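Local coordinates for putative uncharacterized protein (Pseudomonas phage 201phi2-1, PDB 3R4V), which is of unknown function but has the fold of a phage tubulin-like protein and is seen with guanosine-5'-diphosphate bound, at residues Thr215-Ala220 with Lys238-Gly243; Ala192-Phe197 with Pro245-Val250; Thr48-Thr53 with Arg68-Ala73; Lys135-Ile140 with Leu146-Asn151. All blocks are in the same frame, centred on the assembly; numbering follows the deposited sequence.

Following the chain from the N terminus, contact 3 comes first: it closes the loop from the end of strand 46-49, through helix 60-67, to the start of helix 71-76. Contact 4 then folds helix 124-144 back on strand 148-154, within a beta-alpha-beta unit of the same mixed sheet. Contact 2 closes the longest loop, between helix 188-195 and the edge strand 247-252, and contact 1 falls wholly within that loop, joining helix 217-221 to the segment before this strand. Contacts 1 and 2 meet where Arg248 NH1 hydrogen-bonds to Phe242 O. Contacts 2 and 4 touch through Phe197 and Pro147, while contact 3 stands apart, its centre about 44 Å from that of contact 1.

Contact 1 (Thr215-Ala220 with Lys238-Gly243); sequences TTRKDA and KEVAFG
The loop between strands 228-233 and 247-252 packs on the first turn of the short helix 217-221, Phe242 meeting Arg217 and Ala220, in the C-terminal domain of this tubulin-like protein. The chi1 of Arg217 (171°) sets CG anti to the backbone N, and the chain then runs extended along the phenyl face. A CH-pi contact results: Arg217 CG lies 4.0 Å from the centroid of the Phe242 ring, offset so that CD2 is its nearest ring atom. Further out, the guanidinium lies nearly parallel to the ring plane, 13° from it, but beyond the ring. There Val240 CG1 comes over one guanidinium face, close to its rim, at 3.2 Å from Arg217 NH1. A salt bridge from Arg217 NE to Glu221, one turn along the same helix, probably helps set the direction of this group. Ala220 CB meets the far end of the ring obliquely, 3.7 Å from Phe242 CZ, and also rests on His266 and Val268 of the sheet beneath. His266 stacks edge-to-face with Phe242. The helix start is N-capped by Thr216, whose OG1 accepts from Asp219 N at 3.0 Å; the same hydroxyl donates to Asp219 OD2 at 2.6 Å, well above the carboxylate plane. The whole is a short N-capped helix and a loop aromatic closing over a sheet, in the C-terminal domain of the tubulin-like fold.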
loop_
_atom_site.group_PDB
_atom_site.type_symbol
_atom_site.label_atom_id
_atom_site.label_comp_id
_atom_site.label_asym_id
_atom_site.label_seq_id
_atom_site.Cartn_x
_atom_site.Cartn_y
_atom_site.Cartn_z
ATOM N N THR A 215 2.133 -17.696 7.711
ATOM C CA THR A 215 1.302 -18.635 8.446
ATOM C C THR A 215 2.068 -19.820 9.017
ATOM O O THR A 215 1.457 -20.793 9.467
ATOM C CB THR A 215 0.156 -19.154 7.575
ATOM O OG1 THR A 215 0.702 -19.724 6.379
ATOM C CG2 THR A 215 -0.781 -18.026 7.215
ATOM N N THR A 216 3.398 -19.745 9.005
ATOM C CA THR A 216 4.228 -20.754 9.675
ATOM C C THR A 216 5.336 -20.090 10.480
ATOM O O THR A 216 5.720 -18.949 10.212
ATOM C CB THR A 216 4.933 -21.708 8.697
ATOM O OG1 THR A 216 5.795 -20.947 7.841
ATOM C CG2 THR A 216 3.923 -22.498 7.862
ATOM N N ARG A 217 5.867 -20.818 11.451
ATOM C CA ARG A 217 7.006 -20.314 12.204
ATOM C C ARG A 217 8.197 -20.180 11.264
ATOM O O ARG A 217 8.910 -19.188 11.302
ATOM C CB ARG A 217 7.340 -21.238 13.371
ATOM C CG ARG A 217 8.639 -20.901 14.083
ATOM C CD ARG A 217 8.976 -21.945 15.143
ATOM N NE ARG A 217 10.360 -21.825 15.590
ATOM C CZ ARG A 217 10.900 -22.562 16.553
ATOM N NH1 ARG A 217 10.172 -23.477 17.177
ATOM N NH2 ARG A 217 12.170 -22.381 16.891
ATOM N N LYS A 218 8.389 -21.183 10.412
ATOM C CA LYS A 218 9.550 -21.260 9.525
ATOM C C LYS A 218 9.655 -20.048 8.599
ATOM O O LYS A 218 10.724 -19.455 8.467
ATOM C CB LYS A 218 9.486 -22.534 8.680
ATOM C CG LYS A 218 10.819 -22.991 8.107
ATOM C CD LYS A 218 11.643 -23.722 9.155
ATOM C CE LYS A 218 12.908 -24.316 8.554
ATOM N NZ LYS A 218 13.811 -23.270 7.994
ATOM N N ASP A 219 8.545 -19.704 7.953
ATOM C CA ASP A 219 8.489 -18.558 7.056
ATOM C C ASP A 219 8.730 -17.261 7.820
ATOM O O ASP A 219 9.387 -16.350 7.318
ATOM C CB ASP A 219 7.116 -18.476 6.364
ATOM C CG ASP A 219 6.880 -19.603 5.364
ATOM O OD1 ASP A 219 7.818 -19.927 4.608
ATOM O OD2 ASP A 219 5.751 -20.158 5.330
ATOM N N ALA A 220 8.170 -17.165 9.022
ATOM C CA ALA A 220 8.299 -15.936 9.801
ATOM C C ALA A 220 9.738 -15.760 10.282
ATOM O O ALA A 220 10.259 -14.639 10.272
ATOM C CB ALA A 220 7.328 -15.926 10.977
ATOM N N LYS A 238 1.306 -24.253 20.863
ATOM C CA LYS A 238 2.273 -24.108 19.776
ATOM C C LYS A 238 3.092 -22.812 19.849
ATOM O O LYS A 238 3.923 -22.541 18.980
ATOM C CB LYS A 238 1.568 -24.214 18.419
ATOM C CG LYS A 238 0.985 -25.592 18.127
ATOM C CD LYS A 238 0.242 -25.617 16.798
ATOM C CE LYS A 238 1.165 -25.278 15.635
ATOM N NZ LYS A 238 0.427 -25.129 14.344
ATOM N N GLU A 239 2.861 -22.011 20.883
ATOM C CA GLU A 239 3.569 -20.745 21.007
ATOM C C GLU A 239 5.061 -20.964 21.227
ATOM O O GLU A 239 5.460 -21.608 22.187
ATOM C CB GLU A 239 2.996 -19.904 22.148
ATOM C CG GLU A 239 3.775 -18.621 22.409
ATOM C CD GLU A 239 3.231 -17.834 23.584
ATOM O OE1 GLU A 239 2.142 -18.190 24.084
ATOM O OE2 GLU A 239 3.890 -16.859 24.006
ATOM N N VAL A 240 5.873 -20.424 20.323
ATOM C CA VAL A 240 7.324 -20.496 20.437
ATOM C C VAL A 240 7.930 -19.114 20.228
ATOM O O VAL A 240 7.692 -18.471 19.206
ATOM C CB VAL A 240 7.924 -21.470 19.409
ATOM C CG1 VAL A 240 9.434 -21.314 19.353
ATOM C CG2 VAL A 240 7.538 -22.902 19.748
ATOM N N ALA A 241 8.701 -18.651 21.206
ATOM C CA ALA A 241 9.322 -17.336 21.118
ATOM C C ALA A 241 10.535 -17.383 20.200
ATOM O O ALA A 241 11.670 -17.455 20.663
ATOM C CB ALA A 241 9.723 -16.846 22.506
ATOM N N PHE A 242 10.291 -17.336 18.896
ATOM C CA PHE A 242 11.357 -17.481 17.911
ATOM C C PHE A 242 11.819 -16.129 17.379
ATOM O O PHE A 242 11.199 -15.099 17.650
ATOM C CB PHE A 242 10.866 -18.331 16.744
ATOM C CG PHE A 242 9.723 -17.713 15.992
ATOM C CD1 PHE A 242 9.954 -16.766 15.013
ATOM C CD2 PHE A 242 8.417 -18.078 16.270
ATOM C CE1 PHE A 242 8.906 -16.197 14.321
ATOM C CE2 PHE A 242 7.362 -17.509 15.582
ATOM C CZ PHE A 242 7.609 -16.567 14.606
ATOM N N GLY A 243 12.903 -16.141 16.611
ATOM C CA GLY A 243 13.405 -14.932 15.984
ATOM C C GLY A 243 14.160 -14.010 16.925
ATOM O O GLY A 243 14.311 -14.310 18.114
#

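Contact 2 (Ala192-Phe197 with Pro245-Val250); sequences ANWVRF and PIYRKV
Tyr247 lays its ring along the last turn of helix 188-195, at the peptide between Asn193 and Trp194: a helix-on-sheet contact in the C-terminal domain of the tubulin-like fold. Its strand, 247-252, is an edge strand of the sheet within this chain and pairs with strand 228-233 through backbone bonds from Tyr247 and Lys249 to Gln229. Tyr247 has CG anti to its own N (chi1 174°), which carries the ring out from the strand to the helix. Asn193 O sits 3.9 Å above the ring plane of Tyr247 and over its centre, and the carbonyl carbon of Asn193 is 4.0 Å from Tyr247 CZ on that face. Trp194 approaches one side of the ring with its backbone, CA lying 3.5 Å from Tyr247 CE2, and adds its methylene, CB being 3.7 Å from the same CE2. From there the indole turns off the tyrosine and into the protein, against Leu211, Leu230 and Ile269 of three strands; Tyr247 CD2 is left at the indole edge, near its plane. Trp194 O bonds to Ser228 OG of strand 228-233, a polar link from this helix end to the sheet. No hydrogen bond joins the two segments directly. At the end of the ring, Lys249 NZ donates to Tyr247 OH at 3.2 Å while forming a salt bridge with Asp190 OD1 of the same helix.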
loop_
_atom_site.group_PDB
_atom_site.type_symbol
_atom_site.label_atom_id
_atom_site.label_comp_id
_atom_site.label_asym_id
_atom_site.label_seq_id
_atom_site.Cartn_x
_atom_site.Cartn_y
_atom_site.Cartn_z
ATOM N N ALA A 192 -0.657 -0.969 18.649
ATOM C CA ALA A 192 -0.081 0.356 18.398
ATOM C C ALA A 192 1.433 0.318 18.539
ATOM O O ALA A 192 2.160 0.824 17.684
ATOM C CB ALA A 192 -0.685 1.412 19.336
ATOM N N ASN A 193 1.918 -0.299 19.611
ATOM C CA ASN A 193 3.357 -0.340 19.845
ATOM C C ASN A 193 4.124 -1.310 18.952
ATOM O O ASN A 193 5.353 -1.233 18.865
ATOM C CB ASN A 193 3.663 -0.583 21.315
ATOM C CG ASN A 193 3.355 0.632 22.163
ATOM O OD1 ASN A 193 3.820 1.741 21.872
ATOM N ND2 ASN A 193 2.539 0.444 23.186
ATOM N N TRP A 194 3.400 -2.216 18.297
ATOM C CA TRP A 194 3.989 -3.078 17.290
ATOM C C TRP A 194 4.309 -2.274 16.043
ATOM O O TRP A 194 5.419 -2.343 15.524
ATOM C CB TRP A 194 3.030 -4.225 16.940
ATOM C CG TRP A 194 3.300 -4.933 15.641
ATOM C CD1 TRP A 194 4.383 -5.701 15.329
ATOM C CD2 TRP A 194 2.446 -4.954 14.491
ATOM N NE1 TRP A 194 4.257 -6.200 14.045
ATOM C CE2 TRP A 194 3.076 -5.751 13.511
ATOM C CE3 TRP A 194 1.211 -4.368 14.192
ATOM C CZ2 TRP A 194 2.514 -5.977 12.252
ATOM C CZ3 TRP A 194 0.649 -4.595 12.942
ATOM C CH2 TRP A 194 1.298 -5.391 11.989
ATOM N N VAL A 195 3.331 -1.516 15.555
ATOM C CA VAL A 195 3.493 -0.849 14.263
ATOM C C VAL A 195 4.137 0.543 14.382
ATOM O O VAL A 195 4.847 0.988 13.467
ATOM C CB VAL A 195 2.154 -0.795 13.478
ATOM C CG1 VAL A 195 1.173 0.188 14.116
ATOM C CG2 VAL A 195 2.424 -0.439 12.035
ATOM N N ARG A 196 3.901 1.216 15.511
ATOM C CA ARG A 196 4.555 2.493 15.820
ATOM C C ARG A 196 5.762 2.242 16.735
ATOM O O ARG A 196 5.880 2.846 17.806
ATOM C CB ARG A 196 3.579 3.436 16.522
ATOM C CG ARG A 196 2.329 3.807 15.714
ATOM C CD ARG A 196 1.423 4.755 16.540
ATOM N NE ARG A 196 2.161 5.956 16.922
ATOM C CZ ARG A 196 2.274 7.024 16.144
ATOM N NH1 ARG A 196 1.649 7.050 14.975
ATOM N NH2 ARG A 196 2.993 8.067 16.532
ATOM N N PHE A 197 6.645 1.339 16.319
ATOM C CA PHE A 197 7.694 0.855 17.216
ATOM C C PHE A 197 8.702 1.924 17.641
ATOM O O PHE A 197 9.335 1.785 18.672
ATOM C CB PHE A 197 8.401 -0.387 16.652
ATOM C CG PHE A 197 9.021 -0.180 15.293
ATOM C CD1 PHE A 197 10.284 0.390 15.172
ATOM C CD2 PHE A 197 8.344 -0.567 14.139
ATOM C CE1 PHE A 197 10.867 0.591 13.927
ATOM C CE2 PHE A 197 8.922 -0.384 12.886
ATOM C CZ PHE A 197 10.183 0.192 12.777
ATOM N N PRO A 245 13.471 -10.307 16.969
ATOM C CA PRO A 245 12.955 -8.941 16.848
ATOM C C PRO A 245 13.203 -8.135 18.115
ATOM O O PRO A 245 13.427 -8.706 19.185
ATOM C CB PRO A 245 11.455 -9.158 16.670
ATOM C CG PRO A 245 11.185 -10.432 17.378
ATOM C CD PRO A 245 12.389 -11.292 17.136
ATOM N N ILE A 246 13.171 -6.816 17.974
ATOM C CA ILE A 246 13.295 -5.892 19.085
ATOM C C ILE A 246 12.015 -5.865 19.902
ATOM O O ILE A 246 12.045 -5.688 21.120
ATOM C CB ILE A 246 13.571 -4.467 18.580
ATOM C CG1 ILE A 246 14.926 -4.402 17.877
ATOM C CG2 ILE A 246 13.486 -3.466 19.727
ATOM C CD1 ILE A 246 16.060 -4.941 18.718
ATOM N N TYR A 247 10.885 -6.028 19.225
ATOM C CA TYR A 247 9.591 -6.015 19.892
ATOM C C TYR A 247 8.836 -7.262 19.472
ATOM O O TYR A 247 8.829 -7.617 18.304
ATOM C CB TYR A 247 8.806 -4.752 19.509
ATOM C CG TYR A 247 7.386 -4.714 20.045
ATOM C CD1 TYR A 247 7.088 -4.075 21.248
ATOM C CD2 TYR A 247 6.344 -5.303 19.341
ATOM C CE1 TYR A 247 5.796 -4.035 21.736
ATOM C CE2 TYR A 247 5.044 -5.273 19.823
ATOM C CZ TYR A 247 4.776 -4.633 21.017
ATOM O OH TYR A 247 3.488 -4.596 21.497
ATOM N N ARG A 248 8.210 -7.936 20.431
ATOM C CA ARG A 248 7.499 -9.182 20.169
ATOM C C ARG A 248 6.243 -9.257 21.037
ATOM O O ARG A 248 6.324 -8.982 22.235
ATOM C CB ARG A 248 8.432 -10.352 20.500
ATOM C CG ARG A 248 7.750 -11.682 20.752
ATOM C CD ARG A 248 8.580 -12.562 21.692
ATOM N NE ARG A 248 9.978 -12.685 21.281
ATOM C CZ ARG A 248 10.409 -13.517 20.338
ATOM N NH1 ARG A 248 9.549 -14.296 19.698
ATOM N NH2 ARG A 248 11.699 -13.567 20.029
ATOM N N LYS A 249 5.112 -9.643 20.450
ATOM C CA LYS A 249 3.874 -9.861 21.206
ATOM C C LYS A 249 3.090 -11.038 20.645
ATOM O O LYS A 249 3.165 -11.339 19.456
ATOM C CB LYS A 249 2.979 -8.617 21.194
ATOM C CG LYS A 249 3.269 -7.624 22.294
ATOM C CD LYS A 249 2.731 -8.095 23.634
ATOM C CE LYS A 249 3.390 -7.324 24.770
ATOM N NZ LYS A 249 3.492 -5.865 24.460
ATOM N N VAL A 250 2.321 -11.684 21.508
ATOM C CA VAL A 250 1.505 -12.825 21.103
ATOM C C VAL A 250 0.043 -12.652 21.517
ATOM O O VAL A 250 -0.251 -12.159 22.605
ATOM C CB VAL A 250 2.062 -14.137 21.688
ATOM C CG1 VAL A 250 1.110 -15.312 21.411
ATOM C CG2 VAL A 250 3.441 -14.418 21.120
#

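Contact 3 (Thr48-Thr53 with Arg68-Ala73); sequences TLTKGT and RPQIPA
Gln70, in the 3-10 segment 68-70, reaches across to grip Lys51 by its backbone, just past the end of strand 46-49. Two hydrogen bonds carry the contact. Lys51 N donates to Gln70 OE1 at 2.8 Å, nearly straight (164°) and on a lone pair in the carbonyl plane. In return Gln70 NE2 donates to Lys51 O at 3.0 Å, more bent at 144° and with the acceptor tilted out of the glutamine amide plane. The glutamine chain, extended beyond CG (chi2 177°), carries the amide across to the backbone of Lys51. Packing is slight: Thr50 stands across the glutamine, its CB 3.4 Å from Gln70 OE1. Within the loop, Thr50 OG1 donates to Thr53 OG1 at 2.7 Å, and Thr53 OG1 bonds in turn to Thr33 O. Gln70 NE2 also bonds to Leu66 O, at the end of helix 60-67. The side chains of Thr50 and Thr53 lie about 10 Å from the bound guanosine-5'-diphosphate and magnesium ion respectively. With donor set against acceptor at both ends of the amide, and NE2 held twice, the amide's orientation is fixed: the flipped form would bring N-H against N-H and oxygen against oxygen.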
loop_
_atom_site.group_PDB
_atom_site.type_symbol
_atom_site.label_atom_id
_atom_site.label_comp_id
_atom_site.label_asym_id
_atom_site.label_seq_id
_atom_site.Cartn_x
_atom_site.Cartn_y
_atom_site.Cartn_z
ATOM N N THR A 48 -15.798 8.338 -2.459
ATOM C CA THR A 48 -15.694 9.781 -2.613
ATOM C C THR A 48 -14.753 10.111 -3.764
ATOM O O THR A 48 -13.611 9.660 -3.788
ATOM C CB THR A 48 -15.187 10.445 -1.324
ATOM O OG1 THR A 48 -16.009 10.041 -0.219
ATOM C CG2 THR A 48 -15.212 11.963 -1.457
ATOM N N LEU A 49 -15.253 10.882 -4.727
ATOM C CA LEU A 49 -14.456 11.296 -5.881
ATOM C C LEU A 49 -14.102 12.776 -5.774
ATOM O O LEU A 49 -14.974 13.603 -5.499
ATOM C CB LEU A 49 -15.221 11.048 -7.186
ATOM C CG LEU A 49 -15.784 9.636 -7.373
ATOM C CD1 LEU A 49 -16.559 9.547 -8.680
ATOM C CD2 LEU A 49 -14.681 8.590 -7.323
ATOM N N THR A 50 -12.821 13.096 -5.975
ATOM C CA THR A 50 -12.359 14.477 -5.917
ATOM C C THR A 50 -12.974 15.312 -7.035
ATOM O O THR A 50 -13.371 14.788 -8.079
ATOM C CB THR A 50 -10.814 14.584 -5.998
ATOM O OG1 THR A 50 -10.343 13.889 -7.159
ATOM C CG2 THR A 50 -10.165 13.974 -4.765
ATOM N N LYS A 51 -13.052 16.613 -6.797
ATOM C CA LYS A 51 -13.661 17.542 -7.739
ATOM C C LYS A 51 -12.630 18.108 -8.717
ATOM O O LYS A 51 -11.456 18.276 -8.374
ATOM C CB LYS A 51 -14.350 18.678 -6.977
ATOM C CG LYS A 51 -15.659 18.268 -6.302
ATOM C CD LYS A 51 -15.801 18.882 -4.914
ATOM C CE LYS A 51 -15.645 20.397 -4.947
ATOM N NZ LYS A 51 -16.738 21.065 -5.706
ATOM N N GLY A 52 -13.077 18.382 -9.938
ATOM C CA GLY A 52 -12.244 19.003 -10.951
ATOM C C GLY A 52 -11.055 18.189 -11.421
ATOM O O GLY A 52 -10.067 18.756 -11.895
ATOM N N THR A 53 -11.142 16.865 -11.311
ATOM C CA THR A 53 -10.006 16.007 -11.640
ATOM C C THR A 53 -10.290 14.988 -12.740
ATOM O O THR A 53 -9.490 14.080 -12.957
ATOM C CB THR A 53 -9.486 15.236 -10.408
ATOM O OG1 THR A 53 -10.582 14.602 -9.740
ATOM C CG2 THR A 53 -8.774 16.171 -9.439
ATOM N N ARG A 68 -4.522 18.167 -3.553
ATOM C CA ARG A 68 -3.994 18.582 -2.256
ATOM C C ARG A 68 -4.965 19.450 -1.446
ATOM O O ARG A 68 -5.192 19.184 -0.272
ATOM C CB ARG A 68 -2.626 19.264 -2.406
ATOM C CG ARG A 68 -2.045 19.790 -1.101
ATOM C CD ARG A 68 -1.999 18.674 -0.065
ATOM N NE ARG A 68 -1.427 19.101 1.210
ATOM C CZ ARG A 68 -2.140 19.408 2.289
ATOM N NH1 ARG A 68 -3.467 19.340 2.261
ATOM N NH2 ARG A 68 -1.524 19.785 3.402
ATOM N N PRO A 69 -5.559 20.493 -2.061
ATOM C CA PRO A 69 -6.418 21.343 -1.230
ATOM C C PRO A 69 -7.701 20.644 -0.775
ATOM O O PRO A 69 -8.392 21.159 0.104
ATOM C CB PRO A 69 -6.757 22.526 -2.163
ATOM C CG PRO A 69 -5.748 22.440 -3.292
ATOM C CD PRO A 69 -5.475 20.983 -3.447
ATOM N N GLN A 70 -8.006 19.490 -1.361
ATOM C CA GLN A 70 -9.227 18.749 -1.045
ATOM C C GLN A 70 -9.041 17.715 0.053
ATOM O O GLN A 70 -10.009 17.169 0.570
ATOM C CB GLN A 70 -9.784 18.066 -2.302
ATOM C CG GLN A 70 -10.128 19.049 -3.435
ATOM C CD GLN A 70 -10.606 18.347 -4.696
ATOM O OE1 GLN A 70 -11.597 17.615 -4.681
ATOM N NE2 GLN A 70 -9.893 18.558 -5.792
ATOM N N ILE A 71 -7.796 17.448 0.412
ATOM C CA ILE A 71 -7.504 16.427 1.412
ATOM C C ILE A 71 -8.243 16.648 2.740
ATOM O O ILE A 71 -8.823 15.712 3.285
ATOM C CB ILE A 71 -6.003 16.320 1.659
ATOM C CG1 ILE A 71 -5.305 15.741 0.420
ATOM C CG2 ILE A 71 -5.724 15.483 2.905
ATOM C CD1 ILE A 71 -5.798 14.360 0.006
ATOM N N PRO A 72 -8.218 17.877 3.273
ATOM C CA PRO A 72 -8.935 18.079 4.538
ATOM C C PRO A 72 -10.399 17.651 4.428
ATOM O O PRO A 72 -10.932 17.032 5.352
ATOM C CB PRO A 72 -8.833 19.586 4.758
ATOM C CG PRO A 72 -7.609 19.995 3.988
ATOM C CD PRO A 72 -7.616 19.125 2.774
ATOM N N ALA A 73 -11.033 17.963 3.304
ATOM C CA ALA A 73 -12.409 17.537 3.072
ATOM C C ALA A 73 -12.534 16.013 3.037
ATOM O O ALA A 73 -13.511 15.462 3.553
ATOM C CB ALA A 73 -12.961 18.152 1.791
#

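Contact 4 (Lys135-Ile140 with Leu146-Asn151); sequences KTLEAI and LPIVVN
Leu137 and Ile140, one turn apart on helix 124-144, interlock with Ile148 and Val150, alternate residues on the same face of strand 148-154. The axes of helix 135-140 and strand 148-151 run at 149° and come within 9.1 Å; aliphatic side chains fill the space between, and no hydrogen bond crosses it. Leu137 is the bump on the helix side. It drops towards the gap between the two strand residues: its CB and CD2 branch lie against Ile148, with Leu137 CB 4.1 Å from Ile148 CG2, while the other branch points along the strand, putting Leu137 CD1 4.2 Å from Val150 CG1. Ile148 answers as the bump on the strand side, rising between Leu137 and Ile140. Its chi1 of -63° places CG1 anti to the carbonyl carbon, dividing its branches between the two helix residues: CG2 goes to Leu137, and CD1 ends 4.1 Å from Ile140 CG2. Between these two touches, Ile148 CG1 passes 3.8 Å from Leu137 O, so the strand residue also packs on the helix backbone. Neighbouring elements close in around the group, Pro100 and Val208 against Leu137, Phe113 and Thr103 against Ile148. Such aliphatic packing of a helix on the strand that follows it is typical of a beta-alpha-beta unit, here strand 113-119, helix 124-144 and strand 148-154, in the Rossmann-like nucleotide-binding domain of tubulin-like proteins.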
loop_
_atom_site.group_PDB
_atom_site.type_symbol
_atom_site.label_atom_id
_atom_site.label_comp_id
_atom_site.label_asym_id
_atom_site.label_seq_id
_atom_site.Cartn_x
_atom_site.Cartn_y
_atom_site.Cartn_z
ATOM N N LYS A 135 9.705 6.716 -2.473
ATOM C CA LYS A 135 10.448 7.856 -1.911
ATOM C C LYS A 135 9.533 8.778 -1.110
ATOM O O LYS A 135 9.904 9.252 -0.032
ATOM C CB LYS A 135 11.138 8.650 -3.023
ATOM C CG LYS A 135 12.397 7.988 -3.557
ATOM C CD LYS A 135 12.993 8.803 -4.708
ATOM C CE LYS A 135 14.283 8.186 -5.222
ATOM N NZ LYS A 135 15.425 8.413 -4.272
ATOM N N THR A 136 8.333 9.029 -1.636
ATOM C CA THR A 136 7.302 9.768 -0.902
ATOM C C THR A 136 7.047 9.163 0.473
ATOM O O THR A 136 7.010 9.875 1.479
ATOM C CB THR A 136 5.966 9.806 -1.702
ATOM O OG1 THR A 136 6.146 10.587 -2.894
ATOM C CG2 THR A 136 4.863 10.433 -0.884
ATOM N N LEU A 137 6.849 7.846 0.525
ATOM C CA LEU A 137 6.575 7.209 1.811
ATOM C C LEU A 137 7.777 7.339 2.751
ATOM O O LEU A 137 7.626 7.538 3.963
ATOM C CB LEU A 137 6.166 5.751 1.619
ATOM C CG LEU A 137 4.848 5.631 0.844
ATOM C CD1 LEU A 137 4.539 4.156 0.577
ATOM C CD2 LEU A 137 3.658 6.310 1.557
ATOM N N GLU A 138 8.974 7.277 2.186
ATOM C CA GLU A 138 10.184 7.434 3.000
ATOM C C GLU A 138 10.223 8.857 3.562
ATOM O O GLU A 138 10.527 9.052 4.747
ATOM C CB GLU A 138 11.463 7.107 2.191
ATOM C CG GLU A 138 12.790 7.208 2.980
ATOM C CD GLU A 138 13.206 5.887 3.608
ATOM O OE1 GLU A 138 12.316 5.103 4.015
ATOM O OE2 GLU A 138 14.421 5.610 3.671
ATOM N N ALA A 139 9.915 9.849 2.722
ATOM C CA ALA A 139 9.952 11.242 3.166
ATOM C C ALA A 139 8.933 11.448 4.279
ATOM O O ALA A 139 9.215 12.110 5.276
ATOM C CB ALA A 139 9.686 12.209 2.005
ATOM N N ILE A 140 7.754 10.857 4.118
ATOM C CA ILE A 140 6.728 10.948 5.150
ATOM C C ILE A 140 7.194 10.291 6.453
ATOM O O ILE A 140 7.019 10.862 7.535
ATOM C CB ILE A 140 5.377 10.376 4.655
ATOM C CG1 ILE A 140 4.840 11.278 3.532
ATOM C CG2 ILE A 140 4.388 10.268 5.816
ATOM C CD1 ILE A 140 3.596 10.741 2.799
ATOM N N LEU A 146 7.829 8.438 11.953
ATOM C CA LEU A 146 6.966 7.305 12.206
ATOM C C LEU A 146 7.301 6.251 11.165
ATOM O O LEU A 146 7.531 6.612 10.014
ATOM C CB LEU A 146 5.516 7.747 12.004
ATOM C CG LEU A 146 4.461 6.669 12.137
ATOM C CD1 LEU A 146 4.339 6.320 13.609
ATOM C CD2 LEU A 146 3.106 7.109 11.556
ATOM N N PRO A 147 7.341 4.967 11.559
ATOM C CA PRO A 147 7.536 3.945 10.517
ATOM C C PRO A 147 6.336 3.937 9.590
ATOM O O PRO A 147 5.193 4.041 10.040
ATOM C CB PRO A 147 7.583 2.630 11.299
ATOM C CG PRO A 147 7.938 3.059 12.728
ATOM C CD PRO A 147 7.258 4.372 12.903
ATOM N N ILE A 148 6.602 3.831 8.295
ATOM C CA ILE A 148 5.518 3.681 7.340
ATOM C C ILE A 148 5.591 2.261 6.829
ATOM O O ILE A 148 6.492 1.898 6.068
ATOM C CB ILE A 148 5.622 4.710 6.196
ATOM C CG1 ILE A 148 5.484 6.143 6.752
ATOM C CG2 ILE A 148 4.588 4.384 5.100
ATOM C CD1 ILE A 148 4.110 6.501 7.346
ATOM N N VAL A 149 4.669 1.435 7.318
ATOM C CA VAL A 149 4.794 -0.013 7.230
ATOM C C VAL A 149 3.914 -0.483 6.101
ATOM O O VAL A 149 2.715 -0.265 6.125
ATOM C CB VAL A 149 4.314 -0.650 8.560
ATOM C CG1 VAL A 149 4.312 -2.153 8.489
ATOM C CG2 VAL A 149 5.209 -0.175 9.713
ATOM N N VAL A 150 4.523 -1.124 5.113
ATOM C CA VAL A 150 3.786 -1.520 3.924
ATOM C C VAL A 150 4.021 -2.972 3.557
ATOM O O VAL A 150 5.117 -3.501 3.685
ATOM C CB VAL A 150 4.142 -0.630 2.710
ATOM C CG1 VAL A 150 4.123 0.862 3.108
ATOM C CG2 VAL A 150 5.480 -1.011 2.126
ATOM N N ASN A 151 2.961 -3.619 3.096
ATOM C CA ASN A 151 3.071 -4.917 2.471
ATOM C C ASN A 151 3.175 -4.619 0.988
ATOM O O ASN A 151 2.236 -4.072 0.388
ATOM C CB ASN A 151 1.822 -5.737 2.765
ATOM C CG ASN A 151 1.900 -7.138 2.193
ATOM O OD1 ASN A 151 1.323 -7.431 1.143
ATOM N ND2 ASN A 151 2.619 -8.016 2.879
#